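Local coordinates for extracellular solute-binding protein family 1 (Pseudothermotoga lettingae, PDB 5CI5) that probably captures sugars outside the cytoplasm for uptake by an ABC transporter, and holds alpha-D-tagatose in the pocket between its two lobes, at residues D63-K68 / D80-D85; Y180-S185 / T230-K235; M198-Y201 / K206-T209; W267-I272 / Y283-H288. All blocks are in the same frame, centred on the assembly; numbering follows the deposited sequence.

Contact 1: residues D63-K68 / D80-D85. With T6T (alpha-D-tagatopyranose), chain C.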
loop_
_atom_site.group_PDB
_atom_site.type_symbol
_atom_site.label_atom_id
_atom_site.label_comp_id
_atom_site.label_asym_id
_atom_site.label_seq_id
_atom_site.Cartn_x
_atom_site.Cartn_y
_atom_site.Cartn_z
ATOM N N ASP A 63 9.254 6.299 1.244
ATOM C CA ASP A 63 9.872 6.329 -0.077
ATOM C C ASP A 63 11.314 5.800 -0.065
ATOM O O ASP A 63 11.807 5.354 -1.103
ATOM C CB ASP A 63 9.844 7.742 -0.649
ATOM C CG ASP A 63 8.439 8.216 -1.011
ATOM O OD1 ASP A 63 7.458 7.491 -0.779
ATOM O OD2 ASP A 63 8.317 9.342 -1.547
ATOM N N THR A 64 11.971 5.837 1.086
ATOM C CA THR A 64 13.348 5.330 1.178
ATOM C C THR A 64 13.493 4.158 2.134
ATOM O O THR A 64 14.619 3.710 2.403
ATOM C CB THR A 64 14.347 6.434 1.615
ATOM O OG1 THR A 64 14.002 6.942 2.904
ATOM C CG2 THR A 64 14.343 7.565 0.616
ATOM N N TYR A 65 12.375 3.616 2.623
ATOM C CA TYR A 65 12.479 2.629 3.689
ATOM C C TYR A 65 13.031 1.281 3.188
ATOM O O TYR A 65 13.833 0.659 3.885
ATOM C CB TYR A 65 11.127 2.442 4.386
ATOM C CG TYR A 65 11.144 1.416 5.513
ATOM C CD1 TYR A 65 12.153 1.425 6.471
ATOM C CD2 TYR A 65 10.148 0.441 5.621
ATOM C CE1 TYR A 65 12.166 0.504 7.514
ATOM C CE2 TYR A 65 10.154 -0.499 6.672
ATOM C CZ TYR A 65 11.181 -0.471 7.592
ATOM O OH TYR A 65 11.225 -1.374 8.623
ATOM N N TYR A 66 12.649 0.834 1.996
ATOM C CA TYR A 66 13.140 -0.454 1.494
ATOM C C TYR A 66 14.663 -0.466 1.451
ATOM O O TYR A 66 15.310 -1.384 1.931
ATOM C CB TYR A 66 12.587 -0.748 0.104
ATOM C CG TYR A 66 13.035 -2.082 -0.459
ATOM C CD1 TYR A 66 12.523 -3.275 0.047
ATOM C CD2 TYR A 66 13.969 -2.161 -1.485
ATOM C CE1 TYR A 66 12.922 -4.506 -0.480
ATOM C CE2 TYR A 66 14.379 -3.392 -2.005
ATOM C CZ TYR A 66 13.861 -4.557 -1.494
ATOM O OH TYR A 66 14.285 -5.770 -2.028
ATOM N N ASP A 67 15.227 0.577 0.863
ATOM C CA ASP A 67 16.673 0.642 0.706
ATOM C C ASP A 67 17.381 0.668 2.058
ATOM O O ASP A 67 18.408 0.013 2.223
ATOM C CB ASP A 67 17.058 1.856 -0.127
ATOM C CG ASP A 67 16.674 1.698 -1.594
ATOM O OD1 ASP A 67 16.502 0.545 -2.065
ATOM O OD2 ASP A 67 16.530 2.731 -2.276
ATOM N N LYS A 68 16.837 1.400 3.023
ATOM C CA LYS A 68 17.426 1.409 4.364
ATOM C C LYS A 68 17.330 0.049 5.051
ATOM O O LYS A 68 18.275 -0.400 5.729
ATOM C CB LYS A 68 16.752 2.475 5.217
ATOM C CG LYS A 68 17.072 3.891 4.747
ATOM C CD LYS A 68 16.341 4.939 5.589
ATOM C CE LYS A 68 16.968 6.330 5.430
ATOM N NZ LYS A 68 16.901 6.791 4.036
ATOM N N ASP A 80 15.567 -5.455 15.824
ATOM C CA ASP A 80 15.120 -6.754 16.299
ATOM C C ASP A 80 13.730 -7.093 15.766
ATOM O O ASP A 80 13.400 -8.263 15.613
ATOM C CB ASP A 80 15.107 -6.774 17.815
ATOM C CG ASP A 80 16.460 -6.435 18.391
ATOM O OD1 ASP A 80 17.422 -7.105 17.994
ATOM O OD2 ASP A 80 16.572 -5.493 19.203
ATOM N N LEU A 81 12.919 -6.061 15.515
ATOM C CA LEU A 81 11.584 -6.201 14.933
ATOM C C LEU A 81 11.428 -5.096 13.904
ATOM O O LEU A 81 11.770 -3.961 14.190
ATOM C CB LEU A 81 10.489 -6.099 16.004
ATOM C CG LEU A 81 9.088 -6.522 15.569
ATOM C CD1 LEU A 81 8.997 -7.985 15.242
ATOM C CD2 LEU A 81 8.080 -6.142 16.681
ATOM N N ALA A 82 10.979 -5.432 12.692
ATOM C CA ALA A 82 10.916 -4.454 11.593
ATOM C C ALA A 82 9.623 -4.578 10.834
ATOM O O ALA A 82 9.148 -5.674 10.593
ATOM C CB ALA A 82 12.078 -4.635 10.592
ATOM N N PHE A 83 9.075 -3.432 10.457
ATOM C CA PHE A 83 8.028 -3.372 9.463
ATOM C C PHE A 83 8.564 -3.858 8.117
ATOM O O PHE A 83 9.661 -3.494 7.718
ATOM C CB PHE A 83 7.514 -1.941 9.335
ATOM C CG PHE A 83 6.301 -1.652 10.180
ATOM C CD1 PHE A 83 6.308 -1.859 11.557
ATOM C CD2 PHE A 83 5.142 -1.155 9.583
ATOM C CE1 PHE A 83 5.176 -1.604 12.314
ATOM C CE2 PHE A 83 4.018 -0.908 10.330
ATOM C CZ PHE A 83 4.028 -1.130 11.696
ATOM N N ALA A 84 7.760 -4.648 7.418
ATOM C CA ALA A 84 8.094 -5.093 6.064
ATOM C C ALA A 84 6.801 -5.099 5.254
ATOM O O ALA A 84 5.756 -5.588 5.711
ATOM C CB ALA A 84 8.752 -6.464 6.059
ATOM N N ASP A 85 6.865 -4.536 4.064
ATOM C CA ASP A 85 5.698 -4.421 3.167
ATOM C C ASP A 85 5.151 -5.803 2.782
ATOM O O ASP A 85 5.888 -6.703 2.417
ATOM C CB ASP A 85 6.121 -3.606 1.938
ATOM C CG ASP A 85 4.974 -2.996 1.201
ATOM O OD1 ASP A 85 3.903 -3.643 1.059
ATOM O OD2 ASP A 85 5.152 -1.840 0.742
HETATM O O3 T6T C . -0.478 -0.563 0.874
HETATM C C3 T6T C . 0.675 -0.312 1.671
HETATM C C4 T6T C . 1.878 -0.997 1.022
HETATM O O4 T6T C . 1.595 -2.387 0.813
HETATM C C5 T6T C . 2.163 -0.298 -0.290
HETATM O O5 T6T C . 3.289 -0.897 -0.934
HETATM C C6 T6T C . 2.393 1.191 -0.057
HETATM O O6 T6T C . 1.225 1.753 0.540
HETATM C C2 T6T C . 0.884 1.163 1.799
HETATM O O2 T6T C . 1.933 1.418 2.741
HETATM C C1 T6T C . -0.396 1.871 2.294
HETATM O O1 T6T C . -0.892 1.359 3.476
#
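Y65 is the residue of 63-68 that meets the strand, and its hydroxyl donates a hydrogen bond to the backbone O of F83, with OH and O 2.8 Å apart. The phenol oxygen lies in the carbonyl plane, on a lone pair of F83 O, at a C=O...O angle of 129°. The ring reaches out from helix 62-75 and brings its edge to this peptide because chi1 is 180°, which puts CG on the far side from the backbone N. Y65 CE2 also lies 4.0 Å from F83 CB, so the bond sits beside an apolar touch. A82 CB is also near, 3.9 Å from Y65 OH. A phenylalanine at Y65 would probably leave the F83 carbonyl without this donor. One residue further on, Y66 turns to helix 89-95 and meets W89 edge-to-face.

The strand then leads into the sugar site. Both carboxylate oxygens of D85 accept from tagatose: OD1 is 2.6 Å from O4 and OD2 is 2.7 Å from O5. G87 N also bonds to D85 OD1. Y65 thus holds the backbone two residues ahead of a direct ligand contact. Strands 55-60 and 81-85 both run parallel to strand 25-30, which lies between them, and helix 62-75 joins the outer two. This is the beta-alpha-beta crossover of a periplasmic binding protein lobe.

Contact 2: residues Y180-S185 / T230-K235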
loop_
_atom_site.group_PDB
_atom_site.type_symbol
_atom_site.label_atom_id
_atom_site.label_comp_id
_atom_site.label_asym_id
_atom_site.label_seq_id
_atom_site.Cartn_x
_atom_site.Cartn_y
_atom_site.Cartn_z
ATOM N N TYR A 180 -6.951 20.074 -9.616
ATOM C CA TYR A 180 -6.768 18.879 -10.438
ATOM C C TYR A 180 -7.806 17.823 -10.130
ATOM O O TYR A 180 -8.150 17.593 -8.974
ATOM C CB TYR A 180 -5.383 18.309 -10.216
ATOM C CG TYR A 180 -4.298 19.299 -10.591
ATOM C CD1 TYR A 180 -3.830 19.378 -11.884
ATOM C CD2 TYR A 180 -3.771 20.181 -9.631
ATOM C CE1 TYR A 180 -2.844 20.305 -12.215
ATOM C CE2 TYR A 180 -2.798 21.087 -9.959
ATOM C CZ TYR A 180 -2.349 21.150 -11.237
ATOM O OH TYR A 180 -1.376 22.072 -11.520
ATOM N N GLY A 181 -8.301 17.181 -11.181
ATOM C CA GLY A 181 -9.305 16.150 -11.026
ATOM C C GLY A 181 -8.813 14.782 -10.546
ATOM O O GLY A 181 -9.528 14.113 -9.805
ATOM N N TYR A 182 -7.621 14.363 -10.963
ATOM C CA TYR A 182 -7.168 12.968 -10.697
ATOM C C TYR A 182 -5.640 12.878 -10.692
ATOM O O TYR A 182 -4.973 13.149 -11.696
ATOM C CB TYR A 182 -7.771 11.981 -11.740
ATOM C CG TYR A 182 -7.391 10.541 -11.451
ATOM C CD1 TYR A 182 -8.184 9.751 -10.628
ATOM C CD2 TYR A 182 -6.233 9.977 -11.976
ATOM C CE1 TYR A 182 -7.834 8.439 -10.332
ATOM C CE2 TYR A 182 -5.880 8.667 -11.692
ATOM C CZ TYR A 182 -6.681 7.906 -10.846
ATOM O OH TYR A 182 -6.372 6.603 -10.540
ATOM N N GLY A 183 -5.099 12.491 -9.548
ATOM C CA GLY A 183 -3.661 12.424 -9.365
ATOM C C GLY A 183 -3.102 11.094 -9.836
ATOM O O GLY A 183 -3.515 10.042 -9.340
ATOM N N VAL A 184 -2.144 11.157 -10.769
ATOM C CA VAL A 184 -1.451 9.992 -11.336
ATOM C C VAL A 184 -0.057 9.857 -10.715
ATOM O O VAL A 184 0.715 10.805 -10.764
ATOM C CB VAL A 184 -1.306 10.123 -12.873
ATOM C CG1 VAL A 184 -0.504 8.979 -13.465
ATOM C CG2 VAL A 184 -2.684 10.232 -13.550
ATOM N N SER A 185 0.259 8.712 -10.106
ATOM C CA SER A 185 1.605 8.523 -9.529
ATOM C C SER A 185 2.569 8.127 -10.633
ATOM O O SER A 185 2.383 7.109 -11.303
ATOM C CB SER A 185 1.609 7.469 -8.412
ATOM O OG SER A 185 0.737 7.841 -7.357
ATOM N N THR A 230 -1.149 6.972 -18.268
ATOM C CA THR A 230 -0.259 8.090 -18.595
ATOM C C THR A 230 -0.978 9.224 -19.359
ATOM O O THR A 230 -0.625 10.388 -19.153
ATOM C CB THR A 230 0.959 7.631 -19.403
ATOM O OG1 THR A 230 0.563 6.971 -20.619
ATOM C CG2 THR A 230 1.828 6.694 -18.554
ATOM N N ASP A 231 -1.976 8.902 -20.187
ATOM C CA ASP A 231 -2.754 9.948 -20.874
ATOM C C ASP A 231 -3.449 10.902 -19.893
ATOM O O ASP A 231 -3.604 12.082 -20.182
ATOM C CB ASP A 231 -3.820 9.341 -21.783
ATOM C CG ASP A 231 -3.272 8.892 -23.134
ATOM O OD1 ASP A 231 -2.121 9.218 -23.468
ATOM O OD2 ASP A 231 -4.038 8.227 -23.873
ATOM N N LEU A 232 -3.904 10.388 -18.755
ATOM C CA LEU A 232 -4.538 11.225 -17.753
ATOM C C LEU A 232 -3.602 12.347 -17.341
ATOM O O LEU A 232 -4.020 13.482 -17.119
ATOM C CB LEU A 232 -4.958 10.397 -16.533
ATOM C CG LEU A 232 -6.203 9.556 -16.773
ATOM C CD1 LEU A 232 -6.308 8.473 -15.716
ATOM C CD2 LEU A 232 -7.479 10.380 -16.802
ATOM N N ALA A 233 -2.320 12.025 -17.260
ATOM C CA ALA A 233 -1.316 13.020 -16.946
ATOM C C ALA A 233 -0.836 13.832 -18.170
ATOM O O ALA A 233 -0.689 15.043 -18.053
ATOM C CB ALA A 233 -0.145 12.361 -16.261
ATOM N N LYS A 234 -0.624 13.204 -19.330
ATOM C CA LYS A 234 0.048 13.851 -20.479
ATOM C C LYS A 234 -0.847 14.549 -21.503
ATOM O O LYS A 234 -0.474 15.569 -22.073
ATOM C CB LYS A 234 0.845 12.825 -21.282
ATOM C CG LYS A 234 2.018 12.187 -20.601
ATOM C CD LYS A 234 2.638 11.140 -21.567
ATOM C CE LYS A 234 3.437 11.780 -22.701
ATOM N NZ LYS A 234 4.173 10.766 -23.534
ATOM N N LYS A 235 -1.967 13.927 -21.820
ATOM C CA LYS A 235 -2.883 14.443 -22.839
ATOM C C LYS A 235 -4.036 15.202 -22.200
ATOM O O LYS A 235 -4.328 16.372 -22.538
ATOM C CB LYS A 235 -3.459 13.296 -23.700
ATOM C CG LYS A 235 -2.468 12.576 -24.579
ATOM C CD LYS A 235 -3.237 11.703 -25.588
ATOM C CE LYS A 235 -2.302 11.007 -26.557
ATOM N NZ LYS A 235 -1.212 10.270 -25.868
#
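L232 and A233 of helix 220-234 pack on Y182 and V184 of the 180-185 loop. This is helix-on-loop packing inside one lobe of the solute-binding protein fold. Apolar side chains carry all of it, and no hydrogen bond crosses between the two segments.

L232 meets the two loop residues with different parts of its side chain. Its tip, CD1, lies obliquely to the Y182 ring, 4.0 Å from CD2 and nearly as close to CE2. Its root, CB, is 3.8 Å from V184 CG2. The V184 and L232 side chains cross at about a right angle. V184 CG2 is the branch beside the backbone N, anti to the carbonyl carbon, and this places it at the helix. The same methyl lies in plane at the edge of the Y182 ring. It thus touches the leucine while lying beside the ring. One residue along the helix, A233 CB is 4.2 Å from V184 CB. The CA atoms of V184 and A233 are 6.4 Å apart, the nearest pair across the segments, consistent with the small alanine side chain.

The polar end of Y182 is satisfied elsewhere, by H288 NE2. F199 of helix 190-202 touches both Y182 and L232. The V184 backbone is tied by S239 OG at its N and by Y250 OH at its O.

D231 points away from the loop, and K235 NZ bridges to its OD1 at 2.8 Å, approaching on the syn side but 33° out of the carboxylate plane.

Contact 3: residues M198-Y201 / K206-T209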
loop_
_atom_site.group_PDB
_atom_site.type_symbol
_atom_site.label_atom_id
_atom_site.label_comp_id
_atom_site.label_asym_id
_atom_site.label_seq_id
_atom_site.Cartn_x
_atom_site.Cartn_y
_atom_site.Cartn_z
HETATM N N MSE A 198 -3.355 -1.197 -10.798
HETATM C CA MSE A 198 -4.792 -0.896 -10.691
HETATM C C MSE A 198 -5.429 -0.786 -12.075
HETATM O O MSE A 198 -6.492 -1.363 -12.308
HETATM C CB MSE A 198 -5.026 0.389 -9.876
HETATM C CG MSE A 198 -4.722 0.228 -8.423
HETATM SE SE MSE A 198 -6.132 -0.781 -7.529
HETATM C CE MSE A 198 -7.491 0.606 -7.512
ATOM N N PHE A 199 -4.773 -0.074 -12.995
ATOM C CA PHE A 199 -5.322 0.089 -14.340
ATOM C C PHE A 199 -5.188 -1.193 -15.196
ATOM O O PHE A 199 -6.087 -1.519 -15.975
ATOM C CB PHE A 199 -4.645 1.278 -15.024
ATOM C CG PHE A 199 -5.179 2.626 -14.564
ATOM C CD1 PHE A 199 -5.085 3.028 -13.245
ATOM C CD2 PHE A 199 -5.798 3.476 -15.464
ATOM C CE1 PHE A 199 -5.583 4.271 -12.850
ATOM C CE2 PHE A 199 -6.306 4.691 -15.075
ATOM C CZ PHE A 199 -6.209 5.087 -13.755
ATOM N N LEU A 200 -4.079 -1.906 -15.048
ATOM C CA LEU A 200 -3.842 -3.175 -15.752
ATOM C C LEU A 200 -4.936 -4.189 -15.443
ATOM O O LEU A 200 -5.524 -4.773 -16.349
ATOM C CB LEU A 200 -2.484 -3.732 -15.331
ATOM C CG LEU A 200 -2.076 -5.120 -15.817
ATOM C CD1 LEU A 200 -1.897 -5.185 -17.324
ATOM C CD2 LEU A 200 -0.792 -5.559 -15.082
ATOM N N TYR A 201 -5.201 -4.396 -14.155
ATOM C CA TYR A 201 -6.216 -5.344 -13.738
ATOM C C TYR A 201 -7.610 -4.811 -14.081
ATOM O O TYR A 201 -8.487 -5.610 -14.446
ATOM C CB TYR A 201 -6.048 -5.691 -12.238
ATOM C CG TYR A 201 -4.922 -6.701 -12.027
ATOM C CD1 TYR A 201 -3.593 -6.294 -11.889
ATOM C CD2 TYR A 201 -5.178 -8.071 -12.017
ATOM C CE1 TYR A 201 -2.575 -7.206 -11.739
ATOM C CE2 TYR A 201 -4.138 -9.000 -11.866
ATOM C CZ TYR A 201 -2.841 -8.559 -11.735
ATOM O OH TYR A 201 -1.774 -9.445 -11.597
ATOM N N LYS A 206 -2.982 -8.819 -16.414
ATOM C CA LYS A 206 -2.330 -9.406 -15.249
ATOM C C LYS A 206 -0.867 -9.033 -15.311
ATOM O O LYS A 206 -0.333 -8.782 -16.406
ATOM C CB LYS A 206 -2.449 -10.932 -15.233
ATOM C CG LYS A 206 -3.849 -11.493 -15.307
ATOM C CD LYS A 206 -3.831 -13.040 -15.376
ATOM C CE LYS A 206 -2.765 -13.574 -16.342
ATOM N NZ LYS A 206 -2.911 -15.030 -16.641
ATOM N N LEU A 207 -0.199 -9.014 -14.156
ATOM C CA LEU A 207 1.207 -8.618 -14.114
ATOM C C LEU A 207 2.124 -9.738 -14.617
ATOM O O LEU A 207 2.846 -9.574 -15.615
ATOM C CB LEU A 207 1.592 -8.202 -12.689
ATOM C CG LEU A 207 3.006 -7.604 -12.559
ATOM C CD1 LEU A 207 3.114 -6.230 -13.173
ATOM C CD2 LEU A 207 3.412 -7.565 -11.103
ATOM N N LEU A 208 2.100 -10.868 -13.918
ATOM C CA LEU A 208 2.785 -12.082 -14.357
ATOM C C LEU A 208 1.804 -13.182 -14.676
ATOM O O LEU A 208 0.621 -13.124 -14.302
ATOM C CB LEU A 208 3.747 -12.568 -13.268
ATOM C CG LEU A 208 4.758 -11.601 -12.643
ATOM C CD1 LEU A 208 5.659 -12.378 -11.645
ATOM C CD2 LEU A 208 5.606 -10.915 -13.704
ATOM N N THR A 209 2.298 -14.207 -15.369
ATOM C CA THR A 209 1.519 -15.412 -15.554
ATOM C C THR A 209 1.232 -16.049 -14.188
ATOM O O THR A 209 1.889 -15.743 -13.194
ATOM C CB THR A 209 2.251 -16.409 -16.492
ATOM O OG1 THR A 209 3.541 -16.750 -15.966
ATOM C CG2 THR A 209 2.433 -15.777 -17.876
#
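The hydroxyl of Y201 accepts a hydrogen bond from the backbone N-H of L207. N and OH are 3.0 Å apart and the bond is nearly straight, 169° at the hydrogen. It joins the last part of helix 190-202 to the loop that follows, where the chain folds back on the helix.

The Y201 ring also meets the residue before. K206 CA makes an off-centre CH-pi contact with the ring, 4.1 Å from the centroid and 29° off the normal. The ring gets there because Y201 CG lies beside the backbone N, anti to the carbonyl carbon (chi1 -79°), which swings the phenol toward the loop. K206 itself heads away. Its CB still brushes Y201 OH, but its amine makes a long, weak ion pair with D210.

L200 supports the same peptide. Its CD2 is 3.5 Å from K206 C and 3.6 Å from L207 N, so a methyl packs directly against the K206-L207 bond. CD2 also lies 4.3 Å from L207 CB. The L207 side chain goes on to touch I383 of helix 376-391, and L207 has a backbone hydrogen bond with A216.

Replacing Y201 with a leucine would probably leave the L207 N-H without its acceptor and the K206 CA without its ring partner.

A side-chain oxygen here does the work of a backbone carbonyl. Y201 and L200 both bear on the K206-L207 peptide, one by a hydrogen bond and one by a methyl, with no strand pairing between the segments.

Contact 4: residues W267-I272 / Y283-H288. With T6T (alpha-D-tagatopyranose), chain C.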
loop_
_atom_site.group_PDB
_atom_site.type_symbol
_atom_site.label_atom_id
_atom_site.label_comp_id
_atom_site.label_asym_id
_atom_site.label_seq_id
_atom_site.Cartn_x
_atom_site.Cartn_y
_atom_site.Cartn_z
ATOM N N TRP A 267 -5.519 3.400 5.127
ATOM C CA TRP A 267 -4.408 4.125 5.768
ATOM C C TRP A 267 -4.527 5.639 5.566
ATOM O O TRP A 267 -3.993 6.426 6.356
ATOM C CB TRP A 267 -3.050 3.639 5.240
ATOM C CG TRP A 267 -2.784 4.082 3.846
ATOM C CD1 TRP A 267 -2.060 5.171 3.463
ATOM C CD2 TRP A 267 -3.239 3.461 2.643
ATOM N NE1 TRP A 267 -2.049 5.280 2.095
ATOM C CE2 TRP A 267 -2.771 4.242 1.562
ATOM C CE3 TRP A 267 -4.004 2.321 2.370
ATOM C CZ2 TRP A 267 -3.052 3.920 0.240
ATOM C CZ3 TRP A 267 -4.260 1.996 1.060
ATOM C CH2 TRP A 267 -3.782 2.789 0.008
ATOM N N SER A 268 -5.228 6.042 4.508
ATOM C CA SER A 268 -5.391 7.432 4.166
ATOM C C SER A 268 -6.210 8.193 5.183
ATOM O O SER A 268 -6.098 9.412 5.285
ATOM C CB SER A 268 -6.090 7.588 2.818
ATOM O OG SER A 268 -5.450 6.844 1.808
ATOM N N PHE A 269 -7.075 7.482 5.899
ATOM C CA PHE A 269 -8.090 8.160 6.692
ATOM C C PHE A 269 -7.506 8.967 7.864
ATOM O O PHE A 269 -7.764 10.172 7.941
ATOM C CB PHE A 269 -9.127 7.161 7.184
ATOM C CG PHE A 269 -9.832 6.397 6.092
ATOM C CD1 PHE A 269 -9.830 6.814 4.767
ATOM C CD2 PHE A 269 -10.533 5.251 6.414
ATOM C CE1 PHE A 269 -10.514 6.088 3.794
ATOM C CE2 PHE A 269 -11.219 4.540 5.433
ATOM C CZ PHE A 269 -11.206 4.946 4.137
ATOM N N PRO A 270 -6.706 8.350 8.754
ATOM C CA PRO A 270 -6.131 9.186 9.823
ATOM C C PRO A 270 -5.187 10.258 9.295
ATOM O O PRO A 270 -5.070 11.353 9.876
ATOM C CB PRO A 270 -5.391 8.170 10.709
ATOM C CG PRO A 270 -5.159 6.963 9.821
ATOM C CD PRO A 270 -6.380 6.924 8.936
ATOM N N LEU A 271 -4.524 9.958 8.184
ATOM C CA LEU A 271 -3.532 10.889 7.657
ATOM C C LEU A 271 -4.193 12.117 7.042
ATOM O O LEU A 271 -3.721 13.234 7.242
ATOM C CB LEU A 271 -2.636 10.186 6.636
ATOM C CG LEU A 271 -1.857 9.007 7.242
ATOM C CD1 LEU A 271 -1.095 8.244 6.150
ATOM C CD2 LEU A 271 -0.888 9.440 8.329
ATOM N N ILE A 272 -5.273 11.938 6.304
ATOM C CA ILE A 272 -5.896 13.090 5.654
ATOM C C ILE A 272 -6.555 13.958 6.728
ATOM O O ILE A 272 -6.536 15.188 6.623
ATOM C CB ILE A 272 -6.904 12.670 4.548
ATOM C CG1 ILE A 272 -7.134 13.850 3.587
ATOM C CG2 ILE A 272 -8.219 12.094 5.117
ATOM C CD1 ILE A 272 -8.025 13.544 2.390
ATOM N N TYR A 283 -14.904 13.536 2.563
ATOM C CA TYR A 283 -14.176 12.700 1.618
ATOM C C TYR A 283 -14.710 11.289 1.744
ATOM O O TYR A 283 -15.304 10.927 2.770
ATOM C CB TYR A 283 -12.666 12.736 1.890
ATOM C CG TYR A 283 -12.251 11.935 3.105
ATOM C CD1 TYR A 283 -12.189 12.536 4.366
ATOM C CD2 TYR A 283 -11.923 10.579 3.009
ATOM C CE1 TYR A 283 -11.836 11.826 5.467
ATOM C CE2 TYR A 283 -11.559 9.860 4.108
ATOM C CZ TYR A 283 -11.506 10.485 5.341
ATOM O OH TYR A 283 -11.145 9.781 6.465
ATOM N N SER A 284 -14.540 10.475 0.697
ATOM C CA SER A 284 -14.929 9.079 0.790
ATOM C C SER A 284 -14.074 8.182 -0.088
ATOM O O SER A 284 -13.060 8.629 -0.651
ATOM C CB SER A 284 -16.385 8.901 0.410
ATOM O OG SER A 284 -16.829 7.658 0.934
ATOM N N VAL A 285 -14.478 6.918 -0.174
ATOM C CA VAL A 285 -13.824 5.962 -1.035
ATOM C C VAL A 285 -14.874 5.224 -1.838
ATOM O O VAL A 285 -16.038 5.183 -1.464
ATOM C CB VAL A 285 -12.977 4.944 -0.238
ATOM C CG1 VAL A 285 -11.824 5.643 0.438
ATOM C CG2 VAL A 285 -13.847 4.225 0.791
ATOM N N ALA A 286 -14.450 4.644 -2.951
ATOM C CA ALA A 286 -15.306 3.832 -3.791
ATOM C C ALA A 286 -14.437 2.862 -4.542
ATOM O O ALA A 286 -13.235 3.093 -4.704
ATOM C CB ALA A 286 -16.094 4.686 -4.767
ATOM N N LEU A 287 -15.033 1.783 -5.021
ATOM C CA LEU A 287 -14.333 0.918 -5.952
ATOM C C LEU A 287 -13.712 1.770 -7.067
ATOM O O LEU A 287 -14.377 2.631 -7.643
ATOM C CB LEU A 287 -15.301 -0.102 -6.535
ATOM C CG LEU A 287 -14.765 -1.095 -7.558
ATOM C CD1 LEU A 287 -13.683 -1.994 -6.971
ATOM C CD2 LEU A 287 -15.924 -1.945 -8.070
ATOM N N HIS A 288 -12.434 1.553 -7.373
ATOM C CA HIS A 288 -11.826 2.400 -8.373
ATOM C C HIS A 288 -12.539 2.166 -9.714
ATOM O O HIS A 288 -12.877 1.024 -10.074
ATOM C CB HIS A 288 -10.326 2.136 -8.512
ATOM C CG HIS A 288 -9.581 3.205 -9.262
ATOM N ND1 HIS A 288 -9.559 3.276 -10.637
ATOM C CD2 HIS A 288 -8.805 4.222 -8.819
ATOM C CE1 HIS A 288 -8.801 4.293 -11.010
ATOM N NE2 HIS A 288 -8.348 4.899 -9.919
HETATM O O3 T6T C . -0.478 -0.563 0.874
HETATM C C3 T6T C . 0.675 -0.312 1.671
HETATM C C4 T6T C . 1.878 -0.997 1.022
HETATM O O4 T6T C . 1.595 -2.387 0.813
HETATM C C5 T6T C . 2.163 -0.298 -0.290
HETATM O O5 T6T C . 3.289 -0.897 -0.934
HETATM C C6 T6T C . 2.393 1.191 -0.057
HETATM O O6 T6T C . 1.225 1.753 0.540
HETATM C C2 T6T C . 0.884 1.163 1.799
HETATM O O2 T6T C . 1.933 1.418 2.741
HETATM C C1 T6T C . -0.396 1.871 2.294
HETATM O O1 T6T C . -0.892 1.359 3.476
#
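The Y283 ring has I272 CG2 over one face, 3.6 Å above the plane and offset toward the rim. F269 CE1 lies at its edge, in plane. The methyl makes a CH-pi contact, 22° off the ring normal. The I272 and Y283 side chains run alongside each other, pointing opposite ways. F269 and Y283 meet obliquely, with planes at 47° and centroids 5.8 Å apart. The edge of the F269 ring faces V285, whose CG1 is 3.6 Å from F269 CE1. Y283 CG lies between its own backbone N and carbonyl carbon (chi1 75°), which turns the ring toward helix 268-275. There Y283 OH comes within 3.4 Å of F269 CB, and it bonds to E273 OE2.

W267 serves the ligand. Tagatose C1 lies 3.3 Å above the indole, over its centre. On the opposite face is S268 OG, which also bonds to G265 N.

The helix and strand 283-286 run nearly antiparallel, their axes 10.7 Å apart at the closest. F269, I272, Y283 and V285 meet across this distance. L142 of the central strand 140-144 lines the same core, and K356 of helix 355-363 makes a cation-pi contact with F269.

Between the segments the chemistry is apolar and aromatic. At the pocket the exocyclic C1 of the sugar packs on the indole face, an aromatic contact common in carbohydrate-binding proteins, so W267 offers this end an apolar surface.

Overall arrangement
Contacts 1 and 4 both reach the sugar, from opposite sides of the chain's centre. Contact 1 brings carboxylate hydrogen bonds and contact 4 an indole face. Their centres are 24 Å apart and they do not touch. Contacts 1, 2 and 4 are buried, while contact 3 is partly buried. Contacts 1 and 3 each turn on a tyrosine hydroxyl, a donor in the first and an acceptor in the second. No hydrogen bond crosses contacts 2 or 4; contact 2 is aliphatic with one ring, contact 4 aromatic with a CH-pi contact. Contact 3 is nested in the loop closed by contact 2. Contacts 2, 3 and 4 meet around F199, which packs on Y182, L232 and H288.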